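Local coordinates for translation initiation factor 6 (Methanocaldococcus jannaschii, PDB 1G61), which binds the 50S ribosomal subunit and keeps it from joining the 30S subunit to form the 70S initiation complex, at residues Asp169-Leu172 / Glu173-Ser177; Pro122-Lys125 / Asp126-Lys129; Glu217-Ile220 / Ile221-Ala224; Ile12-Ile15 / Gly16-Ala19. All coordinates share one frame; numbering follows the deposited sequence.

Contact 1 (Asp169-Leu172 / Glu173-Ser177); sequences DDEL and EFLKS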
loop_
_atom_site.group_PDB
_atom_site.type_symbol
_atom_site.label_atom_id
_atom_site.label_comp_id
_atom_site.label_asym_id
_atom_site.label_seq_id
_atom_site.Cartn_x
_atom_site.Cartn_y
_atom_site.Cartn_z
ATOM N N ASP A 169 15.000 10.909 13.000
ATOM C CA ASP A 169 15.060 11.947 12.024
ATOM C C ASP A 169 15.954 11.573 10.840
ATOM O O ASP A 169 15.593 11.968 9.717
ATOM C CB ASP A 169 15.547 13.284 12.637
ATOM C CG ASP A 169 14.634 13.775 13.743
ATOM O OD1 ASP A 169 13.436 13.432 13.759
ATOM O OD2 ASP A 169 15.203 14.558 14.560
ATOM N N ASP A 170 17.069 10.892 11.051
ATOM C CA ASP A 170 17.952 10.591 9.928
ATOM C C ASP A 170 17.252 9.642 8.970
ATOM O O ASP A 170 17.414 9.782 7.735
ATOM C CB ASP A 170 19.280 10.022 10.391
ATOM C CG ASP A 170 19.114 8.899 11.373
ATOM O OD1 ASP A 170 17.980 8.483 11.697
ATOM O OD2 ASP A 170 20.166 8.438 11.843
ATOM N N GLU A 171 16.453 8.724 9.483
ATOM C CA GLU A 171 15.716 7.788 8.631
ATOM C C GLU A 171 14.563 8.491 7.945
ATOM O O GLU A 171 14.280 8.258 6.767
ATOM C CB GLU A 171 15.242 6.612 9.490
ATOM C CG GLU A 171 14.382 5.626 8.675
ATOM C CD GLU A 171 14.324 4.314 9.435
ATOM O OE1 GLU A 171 13.512 4.171 10.360
ATOM O OE2 GLU A 171 15.170 3.435 9.140
ATOM N N LEU A 172 13.892 9.417 8.638
ATOM C CA LEU A 172 12.842 10.221 8.023
ATOM C C LEU A 172 13.400 11.031 6.837
ATOM O O LEU A 172 12.793 11.093 5.784
ATOM C CB LEU A 172 12.190 11.139 9.053
ATOM C CG LEU A 172 10.712 11.419 9.000
ATOM C CD1 LEU A 172 9.844 10.192 9.241
ATOM C CD2 LEU A 172 10.380 12.476 10.034
ATOM N N GLU A 173 14.581 11.642 6.978
ATOM C CA GLU A 173 15.198 12.343 5.862
ATOM C C GLU A 173 15.514 11.411 4.708
ATOM O O GLU A 173 15.293 11.745 3.528
ATOM C CB GLU A 173 16.493 13.079 6.259
ATOM C CG GLU A 173 16.913 14.069 5.176
ATOM C CD GLU A 173 15.813 14.823 4.451
ATOM O OE1 GLU A 173 15.076 15.579 5.146
ATOM O OE2 GLU A 173 15.673 14.699 3.195
ATOM N N PHE A 174 16.018 10.212 4.949
ATOM C CA PHE A 174 16.248 9.205 3.923
ATOM C C PHE A 174 14.983 8.847 3.184
ATOM O O PHE A 174 14.989 8.763 1.955
ATOM C CB PHE A 174 16.875 7.985 4.625
ATOM C CG PHE A 174 16.920 6.760 3.708
ATOM C CD1 PHE A 174 17.860 6.585 2.704
ATOM C CD2 PHE A 174 15.955 5.778 3.877
ATOM C CE1 PHE A 174 17.845 5.450 1.898
ATOM C CE2 PHE A 174 15.959 4.655 3.066
ATOM C CZ PHE A 174 16.894 4.475 2.061
ATOM N N LEU A 175 13.893 8.589 3.920
ATOM C CA LEU A 175 12.627 8.218 3.277
ATOM C C LEU A 175 12.074 9.355 2.432
ATOM O O LEU A 175 11.555 9.196 1.333
ATOM C CB LEU A 175 11.593 7.820 4.333
ATOM C CG LEU A 175 11.999 6.554 5.116
ATOM C CD1 LEU A 175 11.098 6.377 6.343
ATOM C CD2 LEU A 175 12.050 5.287 4.269
ATOM N N LYS A 176 12.193 10.567 2.964
ATOM C CA LYS A 176 11.697 11.737 2.224
ATOM C C LYS A 176 12.422 11.840 0.907
ATOM O O LYS A 176 11.824 12.140 -0.135
ATOM C CB LYS A 176 11.854 12.969 3.116
ATOM C CG LYS A 176 11.213 14.198 2.530
ATOM C CD LYS A 176 11.423 15.345 3.528
ATOM C CE LYS A 176 10.604 16.530 3.043
ATOM N NZ LYS A 176 11.164 17.756 3.664
ATOM N N SER A 177 13.733 11.599 0.917
ATOM C CA SER A 177 14.561 11.667 -0.282
ATOM C C SER A 177 14.230 10.527 -1.223
ATOM O O SER A 177 14.061 10.701 -2.441
ATOM C CB SER A 177 16.046 11.652 0.155
ATOM O OG SER A 177 16.866 11.562 -0.980
#
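The phenyl ring of F174 meets E171 at its edge: the carbonyl O of E171 lies near the ring plane, 4.2 Å from CD2 and closer still to CB, at 3.4 Å. The torsion that sets CG of F174 opposite its own backbone N (chi1 169°) sends the ring off the helix, where its side chain touches L119 of strand 117-120. The next residue, L175, one turn beyond E171, uses the same carbonyl in another way. Its N donates to E171 O at 2.9 Å, and its CG rests 3.3 Å from that oxygen, so the acceptor is flanked by aliphatic carbon. The side chains of E171 and L175 run side by side in the same direction, with E171 CG 4.1 Å from L175 CD1; the glutamate's aliphatic part does the touching, while its OE1 accepts a hydrogen bond from the backbone N of A145. These residues form the first turns of helix 169-179, the crossover helix of the beta-alpha-beta unit made with strands 160-163 and 183-186. L172 and L175 both pack on T163 and I184, one from each of those strands. Regular i to i+4 bonds continue on the other positions, E173 N to D169 O, F174 N to D170 O and K176 N to L172 O. At the start of the helix, D170 OD1 accepts a weak bond from E171 N, bent to 121° at the hydrogen.

Contact 2 (Pro122-Lys125 / Asp126-Lys129); sequences PELK and DFKK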
loop_
_atom_site.group_PDB
_atom_site.type_symbol
_atom_site.label_atom_id
_atom_site.label_comp_id
_atom_site.label_asym_id
_atom_site.label_seq_id
_atom_site.Cartn_x
_atom_site.Cartn_y
_atom_site.Cartn_z
ATOM N N PRO A 122 15.227 -6.380 3.454
ATOM C CA PRO A 122 16.425 -7.137 3.084
ATOM C C PRO A 122 16.093 -8.579 2.721
ATOM O O PRO A 122 16.848 -9.184 1.926
ATOM C CB PRO A 122 17.265 -7.117 4.392
ATOM C CG PRO A 122 16.830 -5.842 5.068
ATOM C CD PRO A 122 15.344 -5.787 4.793
ATOM N N GLU A 123 15.036 -9.191 3.234
ATOM C CA GLU A 123 14.682 -10.568 2.859
ATOM C C GLU A 123 14.457 -10.694 1.354
ATOM O O GLU A 123 14.649 -11.809 0.841
ATOM C CB GLU A 123 13.409 -11.000 3.584
ATOM C CG GLU A 123 13.089 -12.479 3.493
ATOM C CD GLU A 123 11.940 -12.929 4.357
ATOM O OE1 GLU A 123 11.290 -12.080 4.985
ATOM O OE2 GLU A 123 11.660 -14.139 4.369
ATOM N N LEU A 124 14.058 -9.608 0.702
ATOM C CA LEU A 124 13.790 -9.657 -0.732
ATOM C C LEU A 124 14.979 -9.202 -1.566
ATOM O O LEU A 124 14.762 -8.977 -2.782
ATOM C CB LEU A 124 12.568 -8.809 -1.075
ATOM C CG LEU A 124 11.232 -9.351 -0.510
ATOM C CD1 LEU A 124 10.143 -8.393 -0.980
ATOM C CD2 LEU A 124 10.937 -10.795 -0.905
ATOM N N LYS A 125 16.168 -9.082 -0.995
ATOM C CA LYS A 125 17.306 -8.542 -1.762
ATOM C C LYS A 125 17.509 -9.232 -3.100
ATOM O O LYS A 125 17.846 -8.558 -4.101
ATOM C CB LYS A 125 18.590 -8.604 -0.899
ATOM C CG LYS A 125 19.845 -8.400 -1.761
ATOM C CD LYS A 125 21.075 -8.264 -0.845
ATOM C CE LYS A 125 22.295 -7.970 -1.692
ATOM N NZ LYS A 125 22.124 -8.468 -3.090
ATOM N N ASP A 126 17.323 -10.548 -3.185
ATOM C CA ASP A 126 17.652 -11.211 -4.457
ATOM C C ASP A 126 16.600 -10.937 -5.531
ATOM O O ASP A 126 16.786 -11.306 -6.694
ATOM C CB ASP A 126 17.847 -12.711 -4.241
ATOM C CG ASP A 126 19.041 -13.017 -3.362
ATOM O OD1 ASP A 126 20.042 -12.249 -3.411
ATOM O OD2 ASP A 126 18.994 -14.013 -2.646
ATOM N N PHE A 127 15.493 -10.294 -5.200
ATOM C CA PHE A 127 14.413 -9.938 -6.108
ATOM C C PHE A 127 14.474 -8.449 -6.471
ATOM O O PHE A 127 13.567 -7.947 -7.155
ATOM C CB PHE A 127 13.018 -10.278 -5.543
ATOM C CG PHE A 127 12.899 -11.795 -5.379
ATOM C CD1 PHE A 127 13.280 -12.419 -4.188
ATOM C CD2 PHE A 127 12.440 -12.584 -6.424
ATOM C CE1 PHE A 127 13.187 -13.795 -4.077
ATOM C CE2 PHE A 127 12.347 -13.960 -6.310
ATOM C CZ PHE A 127 12.768 -14.553 -5.145
ATOM N N LYS A 128 15.539 -7.779 -6.073
ATOM C CA LYS A 128 15.596 -6.348 -6.330
ATOM C C LYS A 128 15.451 -6.001 -7.809
ATOM O O LYS A 128 14.703 -5.070 -8.133
ATOM C CB LYS A 128 16.934 -5.826 -5.758
ATOM C CG LYS A 128 17.107 -4.324 -5.974
ATOM C CD LYS A 128 18.327 -3.866 -5.179
ATOM C CE LYS A 128 18.440 -2.368 -5.045
ATOM N NZ LYS A 128 18.986 -1.842 -6.321
ATOM N N LYS A 129 16.140 -6.685 -8.719
ATOM C CA LYS A 129 16.025 -6.338 -10.134
ATOM C C LYS A 129 14.602 -6.549 -10.624
ATOM O O LYS A 129 14.084 -5.703 -11.398
ATOM C CB LYS A 129 16.995 -7.189 -10.971
ATOM C CG LYS A 129 16.994 -6.720 -12.449
ATOM C CD LYS A 129 18.223 -7.298 -13.149
ATOM C CE LYS A 129 18.132 -7.154 -14.662
ATOM N NZ LYS A 129 17.436 -5.900 -15.088
HETATM O O HOH W 1 15.816 -12.405 -1.560
#
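L124 and F127 are joined by an i to i+3 bond, F127 N to L124 O at 2.8 Å, and the same spacing recurs one residue later in K128 N to K125 O at 3.1 Å. Both donors stand above the plane of the carbonyl they use, by 43° in the first bond and 62° in the second, as the tight winding brings each N-H over its acceptor. The apolar side chains follow this turn. L124 CD2 lies 4.3 Å from F127 CD1, a loose contact with the rim of the ring, and the carbonyl O of L124 sits at the ring's edge, near its plane, 3.5 Å from F127 CB. In both residues CG is set opposite the carbonyl carbon (chi1 near -65°), which directs the two side chains to a shared flank, where each also touches S102. K125 and D126 point elsewhere and cross obliquely; K125 NZ and D126 OD1 are 4.3 Å apart, beyond salt-bridge range, although their opposite charges may still attract. The ammonium group of K128 has its partner further along the helix, in a salt bridge to E132. A water bridges the backbone between E123 and D126, donating to E123 O at 2.7 Å and accepting from D126 N. The water thus takes up the D126 N-H, whose N is 3.0 Å from L124 O but too badly angled for a bond to it. The segments make a 3-10 entry between strand 117-120 and helix 128-135, with F127 at the N-cap position.

Contact 3 (Glu217-Ile220 / Ile221-Ala224); sequences ELLI and IEDA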
loop_
_atom_site.group_PDB
_atom_site.type_symbol
_atom_site.label_atom_id
_atom_site.label_comp_id
_atom_site.label_asym_id
_atom_site.label_seq_id
_atom_site.Cartn_x
_atom_site.Cartn_y
_atom_site.Cartn_z
ATOM N N GLU A 217 -4.771 11.313 15.958
ATOM C CA GLU A 217 -4.067 10.538 14.946
ATOM C C GLU A 217 -4.389 11.055 13.559
ATOM O O GLU A 217 -3.501 11.159 12.696
ATOM C CB GLU A 217 -4.441 9.040 15.016
ATOM C CG GLU A 217 -3.847 8.336 16.233
ATOM C CD GLU A 217 -4.319 6.886 16.375
ATOM O OE1 GLU A 217 -5.495 6.563 16.013
ATOM O OE2 GLU A 217 -3.499 6.072 16.864
ATOM N N LEU A 218 -5.667 11.341 13.341
ATOM C CA LEU A 218 -6.104 11.817 12.017
ATOM C C LEU A 218 -5.383 13.099 11.654
ATOM O O LEU A 218 -4.968 13.318 10.505
ATOM C CB LEU A 218 -7.619 11.957 12.047
ATOM C CG LEU A 218 -8.327 11.900 10.693
ATOM C CD1 LEU A 218 -8.063 10.563 10.005
ATOM C CD2 LEU A 218 -9.820 12.145 10.872
ATOM N N LEU A 219 -5.233 14.011 12.623
ATOM C CA LEU A 219 -4.504 15.231 12.319
ATOM C C LEU A 219 -3.094 14.968 11.811
ATOM O O LEU A 219 -2.575 15.556 10.863
ATOM C CB LEU A 219 -4.500 16.060 13.615
ATOM C CG LEU A 219 -4.002 17.477 13.496
ATOM C CD1 LEU A 219 -4.779 18.226 12.425
ATOM C CD2 LEU A 219 -4.151 18.181 14.851
ATOM N N ILE A 220 -2.375 14.079 12.492
ATOM C CA ILE A 220 -1.009 13.724 12.118
ATOM C C ILE A 220 -0.985 13.036 10.765
ATOM O O ILE A 220 -0.078 13.280 9.936
ATOM C CB ILE A 220 -0.354 12.937 13.258
ATOM C CG1 ILE A 220 -0.050 13.890 14.446
ATOM C CG2 ILE A 220 0.912 12.231 12.810
ATOM C CD1 ILE A 220 0.133 13.209 15.776
ATOM N N ILE A 221 -1.945 12.147 10.481
ATOM C CA ILE A 221 -2.026 11.489 9.169
ATOM C C ILE A 221 -2.241 12.506 8.074
ATOM O O ILE A 221 -1.570 12.461 7.020
ATOM C CB ILE A 221 -3.181 10.486 9.209
ATOM C CG1 ILE A 221 -2.850 9.336 10.169
ATOM C CG2 ILE A 221 -3.525 9.994 7.798
ATOM C CD1 ILE A 221 -4.076 8.531 10.602
ATOM N N GLU A 222 -3.173 13.453 8.258
ATOM C CA GLU A 222 -3.437 14.477 7.286
ATOM C C GLU A 222 -2.170 15.276 6.950
ATOM O O GLU A 222 -1.845 15.488 5.781
ATOM C CB GLU A 222 -4.502 15.462 7.835
ATOM C CG GLU A 222 -5.918 14.930 7.702
ATOM C CD GLU A 222 -6.912 15.603 8.638
ATOM O OE1 GLU A 222 -6.563 16.646 9.241
ATOM O OE2 GLU A 222 -8.038 15.075 8.779
ATOM N N ASP A 223 -1.461 15.710 7.984
ATOM C CA ASP A 223 -0.238 16.496 7.802
ATOM C C ASP A 223 0.861 15.693 7.100
ATOM O O ASP A 223 1.527 16.212 6.214
ATOM C CB ASP A 223 0.319 17.019 9.141
ATOM C CG ASP A 223 -0.560 18.068 9.784
ATOM O OD1 ASP A 223 -1.370 18.723 9.094
ATOM O OD2 ASP A 223 -0.404 18.263 11.015
ATOM N N ALA A 224 1.001 14.416 7.474
ATOM C CA ALA A 224 2.052 13.604 6.878
ATOM C C ALA A 224 1.818 13.307 5.413
ATOM O O ALA A 224 2.773 13.200 4.640
ATOM C CB ALA A 224 2.143 12.289 7.670
#
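Helix 215-225, the last helix of the chain, lies against strands 160-163 and 207-210 and against strand 4-7, where L218 and E222, one turn apart, both touch I4. The E222 side chain crosses that of L218 at a slant, bringing OE2 to 3.7 Å from L218 CG, while OE1 comes to 4.0 Å from L219 CD1. E222 CG is turned opposite its own carbonyl carbon (chi1 -80°) and the chain then runs extended, so that it folds back along the preceding turn and CG lies 3.4 Å from L218 O. With an alanine here, the flank of L218 would probably be left bare of the carboxylate, and L218 O would keep only CB of this side chain beside it. On the buried side, I221 packs on L162 and V209. E217 reaches away from this helix, its carboxylate held by four hydrogen bonds: OE2 to T188 OG1 and to the backbone N of G192, OE1 to the backbone N of T214 and of K191. Four i to i+4 bonds tie the turns together, among them E222 N to L218 O and A224 N to I220 O. D223 lies beside the L219 carbonyl, its CG 3.4 Å from that O. The E217 carbonyl receives I221 N at 2.9 Å and has I221 CG1 beside it, 3.2 Å from the oxygen.

Contact 4 (Ile12-Ile15 / Gly16-Ala19); sequences IPTI and GVLA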
loop_
_atom_site.group_PDB
_atom_site.type_symbol
_atom_site.label_atom_id
_atom_site.label_comp_id
_atom_site.label_asym_id
_atom_site.label_seq_id
_atom_site.Cartn_x
_atom_site.Cartn_y
_atom_site.Cartn_z
ATOM N N ILE A 12 -13.637 -4.948 10.236
ATOM C CA ILE A 12 -12.202 -5.106 10.405
ATOM C C ILE A 12 -11.521 -3.747 10.213
ATOM O O ILE A 12 -11.740 -3.109 9.165
ATOM C CB ILE A 12 -11.647 -6.130 9.382
ATOM C CG1 ILE A 12 -12.236 -7.518 9.615
ATOM C CG2 ILE A 12 -10.130 -6.158 9.381
ATOM C CD1 ILE A 12 -12.001 -8.462 8.442
ATOM N N PRO A 13 -10.728 -3.256 11.175
ATOM C CA PRO A 13 -10.122 -1.930 11.059
ATOM C C PRO A 13 -8.790 -1.921 10.318
ATOM O O PRO A 13 -8.252 -0.839 10.019
ATOM C CB PRO A 13 -9.873 -1.527 12.515
ATOM C CG PRO A 13 -9.600 -2.850 13.185
ATOM C CD PRO A 13 -10.513 -3.875 12.504
ATOM N N THR A 14 -8.244 -3.078 10.019
ATOM C CA THR A 14 -6.919 -3.270 9.427
ATOM C C THR A 14 -6.988 -3.108 7.932
ATOM O O THR A 14 -6.743 -4.069 7.219
ATOM C CB THR A 14 -6.482 -4.722 9.743
ATOM O OG1 THR A 14 -6.946 -5.040 11.042
ATOM C CG2 THR A 14 -4.994 -4.765 9.789
ATOM N N ILE A 15 -7.361 -1.911 7.442
ATOM C CA ILE A 15 -7.608 -1.600 6.024
ATOM C C ILE A 15 -6.470 -1.979 5.114
ATOM O O ILE A 15 -6.696 -2.497 4.008
ATOM C CB ILE A 15 -7.902 -0.048 5.828
ATOM C CG1 ILE A 15 -9.041 0.441 6.695
ATOM C CG2 ILE A 15 -8.120 0.311 4.368
ATOM C CD1 ILE A 15 -10.248 -0.565 6.631
ATOM N N GLY A 16 -5.241 -1.698 5.544
ATOM C CA GLY A 16 -4.039 -1.884 4.735
ATOM C C GLY A 16 -3.653 -3.348 4.531
ATOM O O GLY A 16 -2.933 -3.674 3.581
ATOM N N VAL A 17 -4.100 -4.256 5.433
ATOM C CA VAL A 17 -3.898 -5.693 5.165
ATOM C C VAL A 17 -4.833 -6.173 4.080
ATOM O O VAL A 17 -4.554 -7.092 3.317
ATOM C CB VAL A 17 -4.150 -6.460 6.466
ATOM C CG1 VAL A 17 -4.339 -7.968 6.299
ATOM C CG2 VAL A 17 -2.969 -6.198 7.414
ATOM N N LEU A 18 -6.019 -5.544 4.012
ATOM C CA LEU A 18 -7.080 -5.992 3.143
ATOM C C LEU A 18 -7.123 -5.334 1.763
ATOM O O LEU A 18 -7.921 -5.745 0.918
ATOM C CB LEU A 18 -8.440 -5.692 3.833
ATOM C CG LEU A 18 -8.712 -6.499 5.117
ATOM C CD1 LEU A 18 -10.008 -5.996 5.738
ATOM C CD2 LEU A 18 -8.838 -7.992 4.797
ATOM N N ALA A 19 -6.319 -4.309 1.513
ATOM C CA ALA A 19 -6.448 -3.517 0.308
ATOM C C ALA A 19 -5.182 -2.780 -0.032
ATOM O O ALA A 19 -4.351 -2.569 0.829
ATOM C CB ALA A 19 -7.525 -2.439 0.531
#
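The methyl groups T14 CG2 and V17 CG2 are pressed to 3.4 Å, tighter than ordinary van der Waals contact, with the two side chains alongside each other and pointing the same way. T14 is the centre of an inverse gamma turn, in which I15 N bonds weakly back to P13 O. V17 CG1 lies anti to the backbone N (chi1 165°), which leaves CG2 beside that N and anti to the carbonyl carbon, on the T14 side; CG2 of each residue is the branch that touches the other. The backbone closes the next turn: V17 N donates to T14 O at 3.2 Å from well above the carbonyl plane (52° out of it), and L18 N makes a weak bond to I15 O. I12 reaches over the turn to L18, the two side chains crossing at about a right angle, with I12 CG2 3.6 Å from L18 CD1. The short, weakly bonded helix 15-18 follows strand 4-7 and the loop after it. I15 and L18 both touch F9, and I15 and A19 pack on I201 of strand 200-202; G16 and V17 make backbone hydrogen bonds with A198 and S61, the latter in helix 59-62.

Overall arrangement
Contacts 1 and 2 lie at the surface, whereas contacts 3 and 4 are partly buried; contact 4 is the most central, its centre about 10 Å from the chain's centre. Contacts 1 and 3 are each a run of regular alpha helix, and both helices pack on strand 160-163, though the nearest atoms of the two contacts are about 8 Å apart. Contacts 2 and 4 instead close with i to i+3 bonds, contact 2 leading into helix 128-135 and contact 4 holding the short, weakly bonded helix 15-18. Contact 2 is rich in charged side chains and takes in a water, while contact 4 is essentially aliphatic. Contacts 2 and 3 stand on opposite sides of the chain's centre.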